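Local coordinates for protein high choriolytic enzyme 1 (Oryzias latipes, PDB 3VTG) that hydrolyses the inner layer of the fish egg envelope at hatching, as a zinc-dependent protease of the astacin family, at residues Cys10-Ala15 / Asp61-Val66; Arg43-Lys48 / Thr191-Leu196; Ile51-Arg56 / His103-Gln108; Tyr133-His138 / Arg166-Pro171. One frame throughout, in Å; residues are numbered along the deposited sequence.

Contacts 1 and 3 are buried and meet each other: contact 1 joins strand 62-66 of the mixed sheet to the loop 10-15, contact 3 joins strand 51-55 to helix 94-105, and the Trp12 NE1-Ala104 O hydrogen bond connects the two. Contact 2 touches both and is only partly buried: its apolar half faces the interior, its polar half the exposed Lys48. Contact 4 is also buried, yet it lies across the chain's centre, its own centre about 26 Å from that of contact 3, in a region poor in regular structure. The chemistry follows this placement. An indole rim against backbone and isoleucine, aliphatic tips and a phenyl edge fill the interior, while metal ligation is confined to contact 3.

Contact 1: residues Cys10-Ala15 / Asp61-Val66; sequences CFWKKA and DFISVV
Trp12 lays the far rim of its indole against the start of strand 62-66, meeting Asp61, Phe62 and Ile63 in turn. Its CB hands the ring on with CG anti to the carbonyl carbon (chi1 -62°), which carries the six-membered half away from the 10-15 backbone toward the strand. On the pyrrole side, NE1 turns to another element altogether and donates a hydrogen bond to Ala104 O, at the end of helix 94-105. CZ2 then comes to 3.8 Å from Ile63 CG1, an oblique apolar approach, with Ile63 CD1 slightly farther off. CH2 lies 4.0 Å from that same Ile63 CG1 and 4.1 Å from Phe62 N, which stands at the ring's edge. CZ3 finishes the rim 3.8 Å from Asp61 O and 3.9 Å from Asp61 CB. The indole thus plugs the junction between an N-terminal loop, the five-stranded mixed sheet of the astacin fold and the helix that carries zinc ligands; Ile22, on the neighbouring strand 20-26, touches both Trp12 and Ile63. Cutting the residue back to an alanine would probably leave Ala104 O without its indole donor and open a gap beside Ile63 and the Asp61 carbonyl. The carboxylate of Asp61 takes no part in gripping the ring. Its plane stands 78° from the indole, the two side chains run past each other in opposite directions, and its oxygens are engaged elsewhere: OD1 accepts from Gly80 N, and OD2 forms a salt bridge with Arg77.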
# COMPACT_ATOMS: atom_id res chain seq x y z
N CYS A 10 -1.43 8.74 -14.36
CA CYS A 10 -1.93 8.01 -13.21
C CYS A 10 -0.84 7.59 -12.22
O CYS A 10 -1.14 7.26 -11.08
CB CYS A 10 -2.65 6.75 -13.69
SG CYS A 10 -4.24 7.07 -14.49
N PHE A 11 0.41 7.60 -12.67
CA PHE A 11 1.53 7.13 -11.85
C PHE A 11 2.57 8.23 -11.70
O PHE A 11 2.56 9.21 -12.45
CB PHE A 11 2.16 5.88 -12.47
CG PHE A 11 1.21 4.73 -12.61
CD1 PHE A 11 0.96 3.87 -11.54
CD2 PHE A 11 0.55 4.49 -13.82
CE1 PHE A 11 0.08 2.81 -11.67
CE2 PHE A 11 -0.33 3.43 -13.95
CZ PHE A 11 -0.57 2.59 -12.87
N TRP A 12 3.45 8.09 -10.71
CA TRP A 12 4.51 9.06 -10.49
C TRP A 12 5.49 9.05 -11.62
O TRP A 12 5.78 7.99 -12.19
CB TRP A 12 5.18 8.83 -9.13
CG TRP A 12 4.18 9.01 -8.02
CD1 TRP A 12 3.42 8.03 -7.40
CD2 TRP A 12 3.75 10.28 -7.42
NE1 TRP A 12 2.59 8.58 -6.46
CE2 TRP A 12 2.74 9.93 -6.41
CE3 TRP A 12 4.10 11.61 -7.58
CZ2 TRP A 12 2.12 10.89 -5.63
CZ3 TRP A 12 3.48 12.57 -6.78
CH2 TRP A 12 2.50 12.22 -5.83
N LYS A 13 5.98 10.23 -11.98
CA LYS A 13 6.85 10.40 -13.14
C LYS A 13 8.25 9.86 -12.91
O LYS A 13 8.85 10.07 -11.85
CB LYS A 13 6.92 11.88 -13.52
CG LYS A 13 5.71 12.39 -14.29
CD LYS A 13 5.80 13.88 -14.59
CE LYS A 13 7.11 14.28 -15.26
NZ LYS A 13 7.41 13.52 -16.51
N LYS A 14 8.77 9.16 -13.92
CA LYS A 14 10.14 8.69 -13.89
C LYS A 14 11.04 9.68 -14.63
O LYS A 14 10.75 10.08 -15.75
CB LYS A 14 10.24 7.30 -14.52
CG LYS A 14 11.60 6.64 -14.35
CD LYS A 14 11.44 5.16 -14.05
CE LYS A 14 12.69 4.37 -14.38
NZ LYS A 14 12.79 4.14 -15.85
N ALA A 15 12.12 10.08 -13.97
CA ALA A 15 13.10 10.99 -14.56
C ALA A 15 13.98 10.24 -15.56
O ALA A 15 13.99 9.00 -15.58
CB ALA A 15 13.95 11.64 -13.48
N ASP A 61 2.67 18.13 -8.09
CA ASP A 61 2.15 16.86 -7.57
C ASP A 61 2.93 16.46 -6.33
O ASP A 61 4.15 16.31 -6.39
CB ASP A 61 2.26 15.74 -8.61
CG ASP A 61 1.62 16.10 -9.94
OD1 ASP A 61 0.45 16.53 -9.95
OD2 ASP A 61 2.28 15.93 -10.98
N PHE A 62 2.23 16.28 -5.22
CA PHE A 62 2.91 15.92 -3.97
C PHE A 62 1.98 15.23 -2.98
O PHE A 62 0.75 15.37 -3.07
CB PHE A 62 3.57 17.15 -3.32
CG PHE A 62 2.59 18.16 -2.76
CD1 PHE A 62 2.33 18.19 -1.40
CD2 PHE A 62 1.96 19.08 -3.59
CE1 PHE A 62 1.45 19.12 -0.87
CE2 PHE A 62 1.07 20.00 -3.07
CZ PHE A 62 0.82 20.03 -1.70
N ILE A 63 2.57 14.50 -2.05
CA ILE A 63 1.84 13.84 -0.98
C ILE A 63 1.83 14.72 0.27
O ILE A 63 2.87 15.22 0.70
CB ILE A 63 2.45 12.46 -0.66
CG1 ILE A 63 2.38 11.54 -1.89
CG2 ILE A 63 1.73 11.82 0.53
CD1 ILE A 63 3.11 10.22 -1.72
N SER A 64 0.63 14.92 0.83
CA SER A 64 0.48 15.63 2.08
C SER A 64 0.13 14.63 3.18
O SER A 64 -0.96 14.07 3.20
CB SER A 64 -0.63 16.68 1.94
OG SER A 64 -0.82 17.37 3.16
N VAL A 65 1.09 14.39 4.07
CA VAL A 65 0.90 13.44 5.17
C VAL A 65 0.21 14.13 6.34
O VAL A 65 0.72 15.11 6.89
CB VAL A 65 2.23 12.79 5.62
CG1 VAL A 65 1.97 11.71 6.66
CG2 VAL A 65 2.99 12.21 4.43
N VAL A 66 -0.96 13.61 6.71
CA VAL A 66 -1.81 14.23 7.72
C VAL A 66 -2.31 13.18 8.71
O VAL A 66 -2.41 12.00 8.38
CB VAL A 66 -3.02 14.97 7.09
CG1 VAL A 66 -2.58 16.23 6.37
CG2 VAL A 66 -3.80 14.05 6.15

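Contact 2: residues Arg43-Lys48 / Thr191-Leu196; sequences RAFNGK and TRINVL
A small two-part contact, one half apolar and the other polar, sets Phe45 and Lys48 against Ile193 and Asn194, where the turn between helix 32-43 and strand 51-55 meets the C-terminal helix 187-196. The apolar half is a single methyl against one side of a ring, approached obliquely: Ile193 CD1 lies 3.8 Å from Phe45 CE2 and 4.0 Å from Phe45 CD2. The two side chains cross at about a right angle. An extended Ile193, with CD1 anti to CA (chi2 163°), pushes that methyl out to the phenyl group, whose other neighbours include Phe53, packed edge-to-face, and Leu105 of helix 94-105. Here the C-terminal helix of the astacin fold returns to the strand 51-55 side, where Ile193 touches Ile51, and a disulfide between Cys50 and Cys199 probably adds a covalent tie close by. The polar half lies nearer solvent, with Asn194 CG 3.5 Å from Lys48 O, so that the amide sits against this backbone carbonyl. Exchanging the asparagine for a leucine would probably leave Lys48 O facing a nonpolar group, with no amide from the helix beside it. Asn194 also touches Thr49 and Cys199.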
# COMPACT_ATOMS: atom_id res chain seq x y z
N ARG A 43 12.62 5.55 3.73
CA ARG A 43 13.95 5.06 3.38
C ARG A 43 13.96 3.59 2.98
O ARG A 43 14.88 3.14 2.30
CB ARG A 43 14.95 5.31 4.52
CG ARG A 43 15.46 6.74 4.59
CD ARG A 43 16.71 6.86 5.44
NE ARG A 43 16.50 6.46 6.83
CZ ARG A 43 15.96 7.24 7.78
NH1 ARG A 43 15.57 8.48 7.50
NH2 ARG A 43 15.82 6.77 9.00
N ALA A 44 12.94 2.84 3.39
CA ALA A 44 12.82 1.42 3.06
C ALA A 44 12.75 1.16 1.55
O ALA A 44 13.00 0.05 1.09
CB ALA A 44 11.62 0.80 3.76
N PHE A 45 12.42 2.20 0.79
CA PHE A 45 12.31 2.10 -0.66
C PHE A 45 13.65 2.30 -1.37
O PHE A 45 13.79 1.95 -2.54
CB PHE A 45 11.26 3.09 -1.17
CG PHE A 45 9.85 2.76 -0.77
CD1 PHE A 45 9.37 3.11 0.49
CD2 PHE A 45 9.01 2.09 -1.65
CE1 PHE A 45 8.07 2.79 0.86
CE2 PHE A 45 7.71 1.77 -1.28
CZ PHE A 45 7.24 2.12 -0.03
N ASN A 46 14.63 2.86 -0.67
CA ASN A 46 15.89 3.28 -1.29
C ASN A 46 16.83 2.18 -1.75
O ASN A 46 17.46 2.29 -2.80
CB ASN A 46 16.65 4.24 -0.36
CG ASN A 46 15.91 5.55 -0.14
OD1 ASN A 46 14.97 5.88 -0.87
ND2 ASN A 46 16.35 6.31 0.85
N GLY A 47 16.94 1.11 -0.96
CA GLY A 47 17.92 0.06 -1.20
C GLY A 47 17.70 -0.78 -2.44
O GLY A 47 18.66 -1.16 -3.12
N LYS A 48 16.43 -1.08 -2.74
CA LYS A 48 16.10 -2.05 -3.79
C LYS A 48 15.10 -1.56 -4.85
O LYS A 48 14.71 -2.33 -5.72
CB LYS A 48 15.66 -3.38 -3.17
CG LYS A 48 16.76 -4.09 -2.40
CD LYS A 48 16.47 -5.57 -2.20
CE LYS A 48 17.69 -6.31 -1.65
NZ LYS A 48 18.82 -6.33 -2.62
N THR A 191 9.60 -6.34 -6.17
CA THR A 191 9.63 -6.67 -7.59
C THR A 191 8.55 -5.89 -8.35
O THR A 191 8.81 -5.33 -9.42
CB THR A 191 9.49 -8.19 -7.83
OG1 THR A 191 10.58 -8.87 -7.19
CG2 THR A 191 9.49 -8.52 -9.32
N ARG A 192 7.35 -5.84 -7.78
CA ARG A 192 6.23 -5.14 -8.41
C ARG A 192 6.50 -3.65 -8.62
O ARG A 192 6.20 -3.11 -9.68
CB ARG A 192 4.95 -5.32 -7.58
CG ARG A 192 4.35 -6.72 -7.68
CD ARG A 192 3.41 -6.95 -6.52
NE ARG A 192 2.90 -8.32 -6.51
CZ ARG A 192 2.12 -8.81 -5.56
NH1 ARG A 192 1.76 -8.06 -4.52
NH2 ARG A 192 1.70 -10.06 -5.64
N ILE A 193 7.07 -3.00 -7.61
CA ILE A 193 7.47 -1.60 -7.73
C ILE A 193 8.45 -1.43 -8.90
O ILE A 193 8.27 -0.56 -9.75
CB ILE A 193 8.12 -1.07 -6.42
CG1 ILE A 193 7.09 -1.05 -5.28
CG2 ILE A 193 8.73 0.31 -6.64
CD1 ILE A 193 7.69 -0.94 -3.89
N ASN A 194 9.45 -2.31 -8.95
CA ASN A 194 10.49 -2.24 -9.97
C ASN A 194 9.97 -2.50 -11.39
O ASN A 194 10.44 -1.88 -12.34
CB ASN A 194 11.65 -3.18 -9.63
CG ASN A 194 12.47 -2.68 -8.45
OD1 ASN A 194 13.07 -3.47 -7.72
ND2 ASN A 194 12.50 -1.38 -8.26
N VAL A 195 8.99 -3.40 -11.52
CA VAL A 195 8.38 -3.67 -12.82
C VAL A 195 7.48 -2.50 -13.25
O VAL A 195 7.60 -2.01 -14.38
CB VAL A 195 7.60 -5.01 -12.83
CG1 VAL A 195 6.88 -5.20 -14.15
CG2 VAL A 195 8.55 -6.18 -12.59
N LEU A 196 6.61 -2.04 -12.36
CA LEU A 196 5.68 -0.96 -12.67
C LEU A 196 6.41 0.33 -13.07
O LEU A 196 6.03 1.00 -14.03
CB LEU A 196 4.73 -0.70 -11.50
CG LEU A 196 3.65 0.38 -11.69
CD1 LEU A 196 2.68 0.02 -12.80
CD2 LEU A 196 2.90 0.61 -10.39

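Contact 3: residues Ile51-Arg56 / His103-Gln108; sequences IRFVRR and HALGFQ. With ZN (zinc ion), chain B.
Ile51 and Leu105 reach toward each other tip to tip, joining edge strand 51-55 to the last turn of helix 94-105, the helix that carries His99 and His103, the first two histidines of the HExxHxxGxxH zinc motif of the astacins. Leu105 holds CG anti to its carbonyl carbon, and CD1 continues the extended chain (chi2 180°) while CD2 branches off beside it, so that both methyls face the strand. The methyl Leu105 CD2 does most of the touching, 3.8 Å from Ile51 CD1 and 4.1 Å from Ile51 CG2. Leu105's other branch is not idle, as CD1 approaches Ile51 CG1 at 4.1 Å. Phe53, two residues along the strand, comes in obliquely and brings only its far carbon, CZ, to 4.3 Å from Leu105 CD2. The leucine is therefore met by an aliphatic chain end and a phenyl tip from one strand, while Ile22 of strand 20-26 also touches it.

Just beyond, Gly106 ends the helix in a Schellman motif. Its positive phi suits a glycine and swings the chain off the helix toward His109. His103 points to the metal instead: NE2 binds the zinc ion at 2.1 Å, and His99, His109 and two waters complete the site. The opposite nitrogen pins the imidazole's rotation. His103 ND1 donates to Phe107 O over 2.8 Å, in a bond that is bent at the hydrogen (144°) and has the carbonyl oxygen 22° out of the ring plane.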
# COMPACT_ATOMS: atom_id res chain seq x y z
N ILE A 51 12.45 4.30 -6.41
CA ILE A 51 11.56 5.27 -5.77
C ILE A 51 12.34 6.09 -4.74
O ILE A 51 13.06 5.54 -3.91
CB ILE A 51 10.37 4.57 -5.06
CG1 ILE A 51 9.56 3.68 -6.02
CG2 ILE A 51 9.47 5.58 -4.34
CD1 ILE A 51 8.93 4.39 -7.20
N ARG A 52 12.18 7.41 -4.80
CA ARG A 52 12.76 8.32 -3.81
C ARG A 52 11.73 9.32 -3.31
O ARG A 52 11.32 10.21 -4.06
CB ARG A 52 13.97 9.07 -4.38
CG ARG A 52 15.10 8.20 -4.91
CD ARG A 52 15.87 7.49 -3.82
NE ARG A 52 16.94 6.68 -4.40
CZ ARG A 52 16.81 5.42 -4.78
NH1 ARG A 52 15.65 4.78 -4.63
NH2 ARG A 52 17.85 4.78 -5.32
N PHE A 53 11.30 9.18 -2.06
CA PHE A 53 10.45 10.18 -1.43
C PHE A 53 11.33 11.31 -0.92
O PHE A 53 12.27 11.07 -0.15
CB PHE A 53 9.63 9.55 -0.30
CG PHE A 53 8.63 8.54 -0.76
CD1 PHE A 53 7.40 8.94 -1.29
CD2 PHE A 53 8.90 7.17 -0.68
CE1 PHE A 53 6.48 8.01 -1.72
CE2 PHE A 53 7.98 6.23 -1.11
CZ PHE A 53 6.76 6.65 -1.64
N VAL A 54 11.06 12.54 -1.37
CA VAL A 54 11.85 13.72 -0.99
C VAL A 54 10.96 14.84 -0.48
O VAL A 54 9.83 14.99 -0.92
CB VAL A 54 12.72 14.26 -2.16
CG1 VAL A 54 13.66 13.19 -2.70
CG2 VAL A 54 11.85 14.85 -3.27
N ARG A 55 11.48 15.64 0.45
CA ARG A 55 10.75 16.81 0.91
C ARG A 55 10.44 17.73 -0.26
O ARG A 55 11.30 18.00 -1.10
CB ARG A 55 11.52 17.56 2.00
CG ARG A 55 11.55 16.83 3.33
CD ARG A 55 12.16 17.67 4.44
NE ARG A 55 13.59 17.88 4.23
CZ ARG A 55 14.54 17.02 4.59
NH1 ARG A 55 14.22 15.89 5.21
NH2 ARG A 55 15.81 17.31 4.34
N ARG A 56 9.18 18.17 -0.33
CA ARG A 56 8.72 19.06 -1.38
C ARG A 56 9.43 20.41 -1.33
O ARG A 56 9.73 20.93 -0.25
CB ARG A 56 7.21 19.28 -1.25
CG ARG A 56 6.57 20.06 -2.39
CD ARG A 56 5.22 20.63 -1.98
NE ARG A 56 4.58 21.30 -3.11
CZ ARG A 56 3.58 22.17 -3.01
NH1 ARG A 56 3.08 22.51 -1.83
NH2 ARG A 56 3.07 22.71 -4.11
N HIS A 103 0.28 2.16 -1.57
CA HIS A 103 -0.98 2.63 -2.17
C HIS A 103 -0.72 3.84 -3.04
O HIS A 103 -1.19 3.91 -4.17
CB HIS A 103 -2.01 3.00 -1.12
CG HIS A 103 -2.73 1.82 -0.49
ND1 HIS A 103 -3.23 0.79 -1.21
CD2 HIS A 103 -3.08 1.57 0.83
CE1 HIS A 103 -3.84 -0.08 -0.38
NE2 HIS A 103 -3.74 0.40 0.87
N ALA A 104 0.04 4.81 -2.50
CA ALA A 104 0.37 6.03 -3.24
C ALA A 104 1.13 5.73 -4.53
O ALA A 104 0.99 6.46 -5.52
CB ALA A 104 1.17 6.99 -2.36
N LEU A 105 1.89 4.64 -4.55
CA LEU A 105 2.58 4.20 -5.76
C LEU A 105 1.65 3.59 -6.81
O LEU A 105 1.99 3.53 -8.00
CB LEU A 105 3.71 3.22 -5.43
CG LEU A 105 4.92 3.76 -4.67
CD1 LEU A 105 5.92 2.63 -4.44
CD2 LEU A 105 5.57 4.92 -5.41
N GLY A 106 0.48 3.11 -6.37
CA GLY A 106 -0.52 2.54 -7.27
C GLY A 106 -0.91 1.10 -6.98
O GLY A 106 -1.57 0.46 -7.80
N PHE A 107 -0.52 0.59 -5.81
CA PHE A 107 -0.79 -0.81 -5.45
C PHE A 107 -1.99 -0.99 -4.54
O PHE A 107 -2.22 -0.21 -3.62
CB PHE A 107 0.46 -1.46 -4.85
CG PHE A 107 1.60 -1.55 -5.82
CD1 PHE A 107 1.59 -2.50 -6.83
CD2 PHE A 107 2.65 -0.65 -5.75
CE1 PHE A 107 2.62 -2.56 -7.75
CE2 PHE A 107 3.69 -0.71 -6.66
CZ PHE A 107 3.68 -1.67 -7.66
N GLN A 108 -2.75 -2.05 -4.82
CA GLN A 108 -3.98 -2.34 -4.10
C GLN A 108 -3.80 -3.54 -3.17
O GLN A 108 -2.76 -4.21 -3.21
CB GLN A 108 -5.12 -2.59 -5.09
CG GLN A 108 -5.31 -1.44 -6.06
CD GLN A 108 -6.28 -1.74 -7.17
OE1 GLN A 108 -5.88 -2.12 -8.27
NE2 GLN A 108 -7.56 -1.58 -6.89
ZN ZN B . -4.39 -0.50 2.67
O HOH W 1 -4.66 1.39 3.63
O HOH W 2 -5.23 -1.16 4.71

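Contact 4: residues Tyr133-His138 / Arg166-Pro171; sequences YNFNKH and RDSITP
Phe135 drives one corner of its ring into the start of strand 169-171, where Ser168 and Ile169 receive it. The tight part gathers round CE1, which lies 3.6 Å from Ser168 OG and 3.7 Å from both Ile169 CG1 and Ile169 CD1. Ile169 CG1 stands at the ring's edge, in its plane, whereas the serine hydroxyl approaches obliquely; the neighbouring CZ is 3.8 Å from Ser168 CB. Tyr155 packs edge-to-face with the same phenyl group and Ile122 of strand 120-122 touches it, so that the ring is wedged beside the two-stranded antiparallel sheet 120-122/169-171, in the sparsely regular C-terminal part of the astacin fold.

The flanks are looser. Tyr133 and Lys137, on either side of Phe135 in sequence, are exposed, and Lys137 forms a salt bridge with Asp117; Arg166 is likewise exposed. None of the three takes part in the contact.

Ser168 holds its OG in the crowded position between backbone N and carbonyl carbon (chi1 59°), where it hydrogen-bonds to the carbonyl oxygens of Ala159 and Arg157. One hydroxyl proton cannot fully serve both carbonyls at once, so the two bonds are probably shared or alternate, Ala159 O being the stronger partner. Its polarity is thus met by backbone of the 157-159 region, which implies that the phenyl ring of Phe135 is held against Ser168 and Ile169 by van der Waals fit, with no hydrogen bond linking the two segments.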
# COMPACT_ATOMS: atom_id res chain seq x y z
N TYR A 133 -16.90 -4.07 1.15
CA TYR A 133 -16.38 -3.57 -0.13
C TYR A 133 -14.86 -3.67 -0.24
O TYR A 133 -14.32 -3.76 -1.35
CB TYR A 133 -16.84 -2.12 -0.38
CG TYR A 133 -16.08 -1.09 0.42
CD1 TYR A 133 -14.96 -0.45 -0.11
CD2 TYR A 133 -16.47 -0.75 1.72
CE1 TYR A 133 -14.25 0.49 0.62
CE2 TYR A 133 -15.77 0.18 2.46
CZ TYR A 133 -14.66 0.80 1.91
OH TYR A 133 -13.96 1.73 2.64
N ASN A 134 -14.17 -3.66 0.90
CA ASN A 134 -12.71 -3.79 0.95
C ASN A 134 -12.21 -5.15 0.46
O ASN A 134 -11.01 -5.35 0.26
CB ASN A 134 -12.20 -3.56 2.37
CG ASN A 134 -12.42 -2.13 2.85
OD1 ASN A 134 -11.83 -1.19 2.32
ND2 ASN A 134 -13.25 -1.98 3.86
N PHE A 135 -13.14 -6.08 0.27
CA PHE A 135 -12.82 -7.44 -0.13
C PHE A 135 -13.28 -7.73 -1.57
O PHE A 135 -13.15 -8.86 -2.05
CB PHE A 135 -13.45 -8.45 0.84
CG PHE A 135 -12.99 -8.29 2.27
CD1 PHE A 135 -12.02 -9.14 2.80
CD2 PHE A 135 -13.54 -7.30 3.09
CE1 PHE A 135 -11.61 -9.00 4.12
CE2 PHE A 135 -13.12 -7.15 4.41
CZ PHE A 135 -12.16 -8.01 4.92
N ASN A 136 -13.82 -6.72 -2.24
CA ASN A 136 -14.24 -6.86 -3.64
C ASN A 136 -13.06 -7.14 -4.57
O ASN A 136 -12.03 -6.48 -4.48
CB ASN A 136 -14.97 -5.60 -4.12
CG ASN A 136 -16.32 -5.41 -3.46
OD1 ASN A 136 -16.82 -6.30 -2.77
ND2 ASN A 136 -16.92 -4.25 -3.68
N LYS A 137 -13.23 -8.11 -5.46
CA LYS A 137 -12.22 -8.44 -6.46
C LYS A 137 -12.10 -7.32 -7.49
O LYS A 137 -13.11 -6.76 -7.93
CB LYS A 137 -12.61 -9.75 -7.16
CG LYS A 137 -11.55 -10.32 -8.09
CD LYS A 137 -12.09 -11.50 -8.89
CE LYS A 137 -12.36 -12.70 -7.99
NZ LYS A 137 -13.00 -13.82 -8.74
N HIS A 138 -10.86 -6.99 -7.87
CA HIS A 138 -10.61 -5.96 -8.88
C HIS A 138 -9.85 -6.50 -10.05
O HIS A 138 -9.17 -7.52 -9.95
CB HIS A 138 -9.86 -4.77 -8.28
CG HIS A 138 -10.58 -4.11 -7.13
ND1 HIS A 138 -11.89 -3.79 -7.18
CD2 HIS A 138 -10.13 -3.71 -5.87
CE1 HIS A 138 -12.25 -3.21 -6.02
NE2 HIS A 138 -11.18 -3.17 -5.22
N ARG A 166 -14.07 -15.90 13.89
CA ARG A 166 -14.74 -16.03 12.60
C ARG A 166 -14.08 -15.11 11.58
O ARG A 166 -14.39 -13.92 11.47
CB ARG A 166 -16.25 -15.85 12.75
CG ARG A 166 -16.91 -17.14 13.22
CD ARG A 166 -18.24 -16.90 13.91
NE ARG A 166 -18.08 -16.41 15.28
CZ ARG A 166 -19.09 -15.99 16.04
NH1 ARG A 166 -18.85 -15.55 17.27
NH2 ARG A 166 -20.33 -16.00 15.58
N ASP A 167 -13.15 -15.71 10.85
CA ASP A 167 -12.23 -15.00 9.98
C ASP A 167 -12.89 -14.45 8.72
O ASP A 167 -13.77 -15.09 8.14
CB ASP A 167 -11.07 -15.92 9.59
CG ASP A 167 -10.22 -16.35 10.78
OD1 ASP A 167 -10.25 -15.68 11.83
OD2 ASP A 167 -9.51 -17.36 10.65
N SER A 168 -12.45 -13.27 8.30
CA SER A 168 -12.92 -12.69 7.05
C SER A 168 -12.27 -13.36 5.83
O SER A 168 -12.89 -13.44 4.77
CB SER A 168 -12.65 -11.19 7.02
OG SER A 168 -11.27 -10.91 7.17
N ILE A 169 -11.03 -13.82 6.00
CA ILE A 169 -10.27 -14.44 4.91
C ILE A 169 -9.67 -15.76 5.37
O ILE A 169 -9.05 -15.82 6.43
CB ILE A 169 -9.12 -13.52 4.42
CG1 ILE A 169 -9.64 -12.15 4.00
CG2 ILE A 169 -8.34 -14.18 3.29
CD1 ILE A 169 -8.56 -11.11 3.79
N THR A 170 -9.85 -16.80 4.56
CA THR A 170 -9.21 -18.09 4.82
C THR A 170 -8.37 -18.49 3.61
O THR A 170 -8.91 -18.70 2.53
CB THR A 170 -10.24 -19.21 5.08
OG1 THR A 170 -11.14 -18.80 6.12
CG2 THR A 170 -9.53 -20.50 5.50
N PRO A 171 -7.04 -18.60 3.79
CA PRO A 171 -6.20 -19.11 2.70
C PRO A 171 -6.58 -20.54 2.32
O PRO A 171 -6.92 -21.34 3.20
CB PRO A 171 -4.79 -19.08 3.31
CG PRO A 171 -4.86 -18.03 4.37
CD PRO A 171 -6.23 -18.18 4.95